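Local coordinates for protein tyrosine--tRNA ligase (Aeropyrum pernix, PDB 2CYA) that probably catalyses the two-step attachment of tyrosine to tRNA(Tyr), activating the amino acid with ATP before transferring it to the acceptor end, at residues 135-139 with 140-144; 156-160 with 161-165. All coordinates share one frame; numbering follows the deposited sequence.

Contact 1: 135-139 with 140-144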
loop_
_atom_site.group_PDB
_atom_site.type_symbol
_atom_site.label_atom_id
_atom_site.label_comp_id
_atom_site.label_asym_id
_atom_site.label_seq_id
_atom_site.Cartn_x
_atom_site.Cartn_y
_atom_site.Cartn_z
ATOM N N LYS A 135 -0.778 -9.240 3.633
ATOM C CA LYS A 135 -1.580 -10.458 3.546
ATOM C C LYS A 135 -1.469 -11.309 4.803
ATOM O O LYS A 135 -2.322 -12.160 5.060
ATOM C CB LYS A 135 -1.155 -11.298 2.336
ATOM C CG LYS A 135 -1.520 -10.685 0.994
ATOM C CD LYS A 135 -1.050 -11.533 -0.192
ATOM C CE LYS A 135 -1.659 -12.941 -0.191
ATOM N NZ LYS A 135 -3.146 -12.909 -0.204
ATOM N N ARG A 136 -0.422 -11.069 5.585
ATOM C CA ARG A 136 -0.189 -11.836 6.797
ATOM C C ARG A 136 -0.516 -11.111 8.087
ATOM O O ARG A 136 -0.064 -11.523 9.157
ATOM C CB ARG A 136 1.260 -12.294 6.846
ATOM C CG ARG A 136 1.430 -13.766 6.646
ATOM C CD ARG A 136 1.996 -14.096 5.297
ATOM N NE ARG A 136 1.222 -15.161 4.677
ATOM C CZ ARG A 136 1.613 -15.844 3.608
ATOM N NH1 ARG A 136 2.787 -15.580 3.035
ATOM N NH2 ARG A 136 0.822 -16.782 3.101
ATOM N N ALA A 137 -1.290 -10.035 8.000
ATOM C CA ALA A 137 -1.651 -9.293 9.193
ATOM C C ALA A 137 -3.032 -8.677 9.054
ATOM O O ALA A 137 -3.273 -7.838 8.179
ATOM C CB ALA A 137 -0.626 -8.213 9.471
ATOM N N SER A 138 -3.932 -9.093 9.938
ATOM C CA SER A 138 -5.306 -8.608 9.936
ATOM C C SER A 138 -5.366 -7.097 10.099
ATOM O O SER A 138 -4.403 -6.473 10.538
ATOM C CB SER A 138 -6.100 -9.281 11.065
ATOM O OG SER A 138 -5.700 -8.795 12.336
ATOM N N LEU A 139 -6.499 -6.509 9.734
ATOM C CA LEU A 139 -6.665 -5.069 9.868
ATOM C C LEU A 139 -6.590 -4.758 11.359
ATOM O O LEU A 139 -6.218 -3.650 11.763
ATOM C CB LEU A 139 -8.020 -4.630 9.298
ATOM C CG LEU A 139 -8.346 -3.128 9.290
ATOM C CD1 LEU A 139 -9.519 -2.847 8.350
ATOM C CD2 LEU A 139 -8.686 -2.662 10.693
ATOM N N ALA A 140 -6.954 -5.747 12.174
ATOM C CA ALA A 140 -6.918 -5.587 13.623
ATOM C C ALA A 140 -5.458 -5.609 14.074
ATOM O O ALA A 140 -5.005 -4.704 14.778
ATOM C CB ALA A 140 -7.708 -6.710 14.309
ATOM N N ARG A 141 -4.721 -6.637 13.659
ATOM C CA ARG A 141 -3.313 -6.733 14.035
ATOM C C ARG A 141 -2.596 -5.444 13.638
ATOM O O ARG A 141 -1.863 -4.864 14.435
ATOM C CB ARG A 141 -2.644 -7.938 13.361
ATOM C CG ARG A 141 -1.152 -8.072 13.685
ATOM C CD ARG A 141 -0.937 -8.368 15.165
ATOM N NE ARG A 141 0.455 -8.211 15.598
ATOM C CZ ARG A 141 1.024 -7.042 15.884
ATOM N NH1 ARG A 141 0.332 -5.914 15.774
ATOM N NH2 ARG A 141 2.273 -7.002 16.328
ATOM N N VAL A 142 -2.832 -4.988 12.410
ATOM C CA VAL A 142 -2.211 -3.764 11.910
ATOM C C VAL A 142 -2.729 -2.539 12.638
ATOM O O VAL A 142 -2.011 -1.561 12.812
ATOM C CB VAL A 142 -2.475 -3.561 10.394
ATOM C CG1 VAL A 142 -1.964 -2.192 9.954
ATOM C CG2 VAL A 142 -1.792 -4.662 9.591
ATOM N N ARG A 143 -3.978 -2.586 13.069
ATOM C CA ARG A 143 -4.545 -1.439 13.759
ATOM C C ARG A 143 -3.979 -1.296 15.167
ATOM O O ARG A 143 -3.849 -0.182 15.677
ATOM C CB ARG A 143 -6.071 -1.545 13.805
ATOM C CG ARG A 143 -6.767 -0.205 13.986
ATOM C CD ARG A 143 -8.245 -0.302 13.642
ATOM N NE ARG A 143 -8.929 0.977 13.792
ATOM C CZ ARG A 143 -10.218 1.167 13.533
ATOM N NH1 ARG A 143 -10.967 0.153 13.108
ATOM N NH2 ARG A 143 -10.760 2.368 13.692
ATOM N N ARG A 144 -3.629 -2.408 15.805
ATOM C CA ARG A 144 -3.076 -2.290 17.145
ATOM C C ARG A 144 -1.586 -1.966 17.071
ATOM O O ARG A 144 -0.870 -2.053 18.064
ATOM C CB ARG A 144 -3.349 -3.556 17.989
ATOM C CG ARG A 144 -2.481 -4.781 17.737
ATOM C CD ARG A 144 -2.912 -5.919 18.677
ATOM N NE ARG A 144 -2.156 -7.158 18.485
ATOM C CZ ARG A 144 -0.918 -7.376 18.935
ATOM N NH1 ARG A 144 -0.267 -6.439 19.618
ATOM N NH2 ARG A 144 -0.327 -8.540 18.696
#

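Contact 2: 156-160 with 161-165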
loop_
_atom_site.group_PDB
_atom_site.type_symbol
_atom_site.label_atom_id
_atom_site.label_comp_id
_atom_site.label_asym_id
_atom_site.label_seq_id
_atom_site.Cartn_x
_atom_site.Cartn_y
_atom_site.Cartn_z
ATOM N N ALA A 156 -13.872 6.274 10.695
ATOM C CA ALA A 156 -14.110 7.531 9.985
ATOM C C ALA A 156 -13.095 8.663 10.184
ATOM O O ALA A 156 -13.181 9.691 9.504
ATOM C CB ALA A 156 -15.510 8.038 10.312
ATOM N N GLU A 157 -12.138 8.487 11.095
ATOM C CA GLU A 157 -11.136 9.529 11.356
ATOM C C GLU A 157 -9.717 9.120 10.969
ATOM O O GLU A 157 -8.845 9.971 10.789
ATOM C CB GLU A 157 -11.145 9.921 12.839
ATOM C CG GLU A 157 -12.462 10.486 13.332
ATOM C CD GLU A 157 -12.868 11.739 12.581
ATOM O OE1 GLU A 157 -12.086 12.718 12.584
ATOM O OE2 GLU A 157 -13.971 11.742 11.988
ATOM N N VAL A 158 -9.494 7.815 10.854
ATOM C CA VAL A 158 -8.183 7.275 10.500
ATOM C C VAL A 158 -8.059 7.085 8.987
ATOM O O VAL A 158 -8.583 6.109 8.447
ATOM C CB VAL A 158 -7.959 5.897 11.165
ATOM C CG1 VAL A 158 -6.516 5.464 10.993
ATOM C CG2 VAL A 158 -8.341 5.958 12.635
ATOM N N ASP A 159 -7.368 7.994 8.301
ATOM C CA ASP A 159 -7.225 7.840 6.857
ATOM C C ASP A 159 -6.374 6.607 6.550
ATOM O O ASP A 159 -5.451 6.278 7.297
ATOM C CB ASP A 159 -6.641 9.111 6.214
ATOM C CG ASP A 159 -5.177 9.320 6.521
ATOM O OD1 ASP A 159 -4.810 9.431 7.709
ATOM O OD2 ASP A 159 -4.391 9.390 5.557
ATOM N N ALA A 160 -6.725 5.916 5.464
ATOM C CA ALA A 160 -6.057 4.687 5.033
ATOM C C ALA A 160 -4.531 4.709 4.957
ATOM O O ALA A 160 -3.887 3.688 5.188
ATOM C CB ALA A 160 -6.634 4.237 3.681
ATOM N N SER A 161 -3.948 5.852 4.626
ATOM C CA SER A 161 -2.500 5.934 4.534
ATOM C C SER A 161 -1.836 5.595 5.877
ATOM O O SER A 161 -0.666 5.214 5.918
ATOM C CB SER A 161 -2.088 7.329 4.064
ATOM O OG SER A 161 -2.405 8.301 5.038
ATOM N N LYS A 162 -2.593 5.702 6.967
ATOM C CA LYS A 162 -2.070 5.406 8.300
ATOM C C LYS A 162 -1.869 3.918 8.502
ATOM O O LYS A 162 -1.081 3.506 9.351
ATOM C CB LYS A 162 -3.004 5.930 9.399
ATOM C CG LYS A 162 -3.281 7.421 9.349
ATOM C CD LYS A 162 -2.036 8.239 9.616
ATOM C CE LYS A 162 -2.366 9.723 9.712
ATOM N NZ LYS A 162 -1.188 10.502 10.170
ATOM N N LEU A 163 -2.600 3.104 7.747
ATOM C CA LEU A 163 -2.451 1.659 7.853
ATOM C C LEU A 163 -1.292 1.213 6.973
ATOM O O LEU A 163 -0.634 0.217 7.253
ATOM C CB LEU A 163 -3.729 0.934 7.422
ATOM C CG LEU A 163 -4.720 0.577 8.540
ATOM C CD1 LEU A 163 -5.231 1.845 9.229
ATOM C CD2 LEU A 163 -5.871 -0.215 7.942
ATOM N N ILE A 164 -1.037 1.953 5.905
ATOM C CA ILE A 164 0.062 1.607 5.013
ATOM C C ILE A 164 1.425 1.900 5.661
ATOM O O ILE A 164 2.388 1.169 5.440
ATOM C CB ILE A 164 -0.066 2.380 3.678
ATOM C CG1 ILE A 164 -1.277 1.855 2.899
ATOM C CG2 ILE A 164 1.158 2.188 2.821
ATOM C CD1 ILE A 164 -1.447 2.512 1.527
ATOM N N TYR A 165 1.475 2.953 6.476
ATOM C CA TYR A 165 2.701 3.393 7.154
ATOM C C TYR A 165 3.443 2.205 7.772
ATOM O O TYR A 165 4.539 1.873 7.353
ATOM C CB TYR A 165 2.342 4.455 8.216
ATOM C CG TYR A 165 3.509 5.137 8.887
ATOM C CD1 TYR A 165 3.827 6.453 8.594
ATOM C CD2 TYR A 165 4.288 4.464 9.839
ATOM C CE1 TYR A 165 4.895 7.100 9.234
ATOM C CE2 TYR A 165 5.355 5.093 10.478
ATOM C CZ TYR A 165 5.653 6.410 10.173
ATOM O OH TYR A 165 6.716 7.034 10.798
#

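Contact 1: 135-139 with 140-144
Ser138 turns its hydroxyl between its own backbone N and carbonyl carbon (chi1 72°), which swings OG forward over the first turn of helix 139-143 and onto the amide of Arg141. Ser138 OG accepts from Arg141 N at 2.7 Å in an almost straight bond, 168° at the hydrogen. This is a classical serine N-cap, and the serine works with both of its oxygens: its carbonyl O also takes Val142 N at 2.9 Å, the first i to i+4 bond of the helix. The next one, from Arg143 N to Leu139 O, is weak and bent.

Beside the cap, the methyl of Ala137 meets Val142 CG2 at 3.7 Å, an apolar contact between the residue before the cap and the fourth residue of the helix, the positions of a hydrophobic staple. On another side of the helix, Leu139 and Arg143 run alongside each other in the same direction. Leu139 CD2 rests 3.8 Å from Arg143 CD, against the aliphatic part of an arginine extended from CG to NE. That reach delivers the Arg143 guanidinium to Glu155 of the second subunit, with which it forms a salt bridge. Arg141, bent at chi2 (65°), sends its own guanidinium to Asp196. Arg144 NH2 lies 3.2 Å above the plane of that group, offset toward its rim, the two guanidinium planes nearly parallel. Asp196, salt-bridged to Arg141 and in a long, weak ion pair with Arg144, probably eases their closeness, while the serine hydroxyl satisfies an amide that has no preceding turn to pair with.

Contact 2: 156-160 with 161-165
Lys162 lays the start of its side chain across Val158 and Asp159, at the point where the loop enters helix 161-175 of the Rossmann-type catalytic domain of a class I synthetase. Val158 CG1 packs on Lys162 CB at 3.9 Å, and Asp159 OD1 lies close to both CG and CE of the lysine. The bend at chi2 (-65°) curls the chain around that oxygen. Even so, Lys162 NZ stays 4.5 Å from Asp159 OD1, beyond a salt bridge, and bonds instead to Asn81 OD1; the aspartate is likely to steady the ammonium through space. With an alanine in place of Lys162, Asn81 OD1 would probably lose its lysine partner and the flank of Asp159 its methylene cover.

The backbone begins the helix with tight turns. Lys162 N donates to Asp159 O at 2.9 Å. Ala160 O takes Leu163 N at 2.9 Å, with the donor well above the carbonyl plane, and receives only a weak bond from Ile164 N. Leu163 also reaches back toward the loop, where its CD1 meets Val158 CG1, and it packs on Leu163 of the second subunit. The other carboxylate oxygen of Asp159 faces Ser161: OG donates to OD2 at a modelled 2.3 Å, too short for that exact length to be trusted.

Overall arrangement
Contact 1 and contact 2 come one after the other along the chain, each at the start of a helix, with centres 13 Å apart. They meet through leucine and valine: Leu139 CG lies 4.1 Å from Leu163 CD2, and Val142 CG1 is 3.9 Å from Leu163 O, packing helix 139-143 against helix 161-175. Both touch the second subunit of the homodimer, where Lys135 and Ser161 of opposite chains pack together. Contact 2 carries Tyr165, predicted to bind L-tyrosine; its hydroxyl bonds to Glu43 and its ring sits edge-to-face with His77. The side chain of Val142 in contact 1 is about 8 Å from that of Tyr165, so helix 139-143 lies near the predicted tyrosine site.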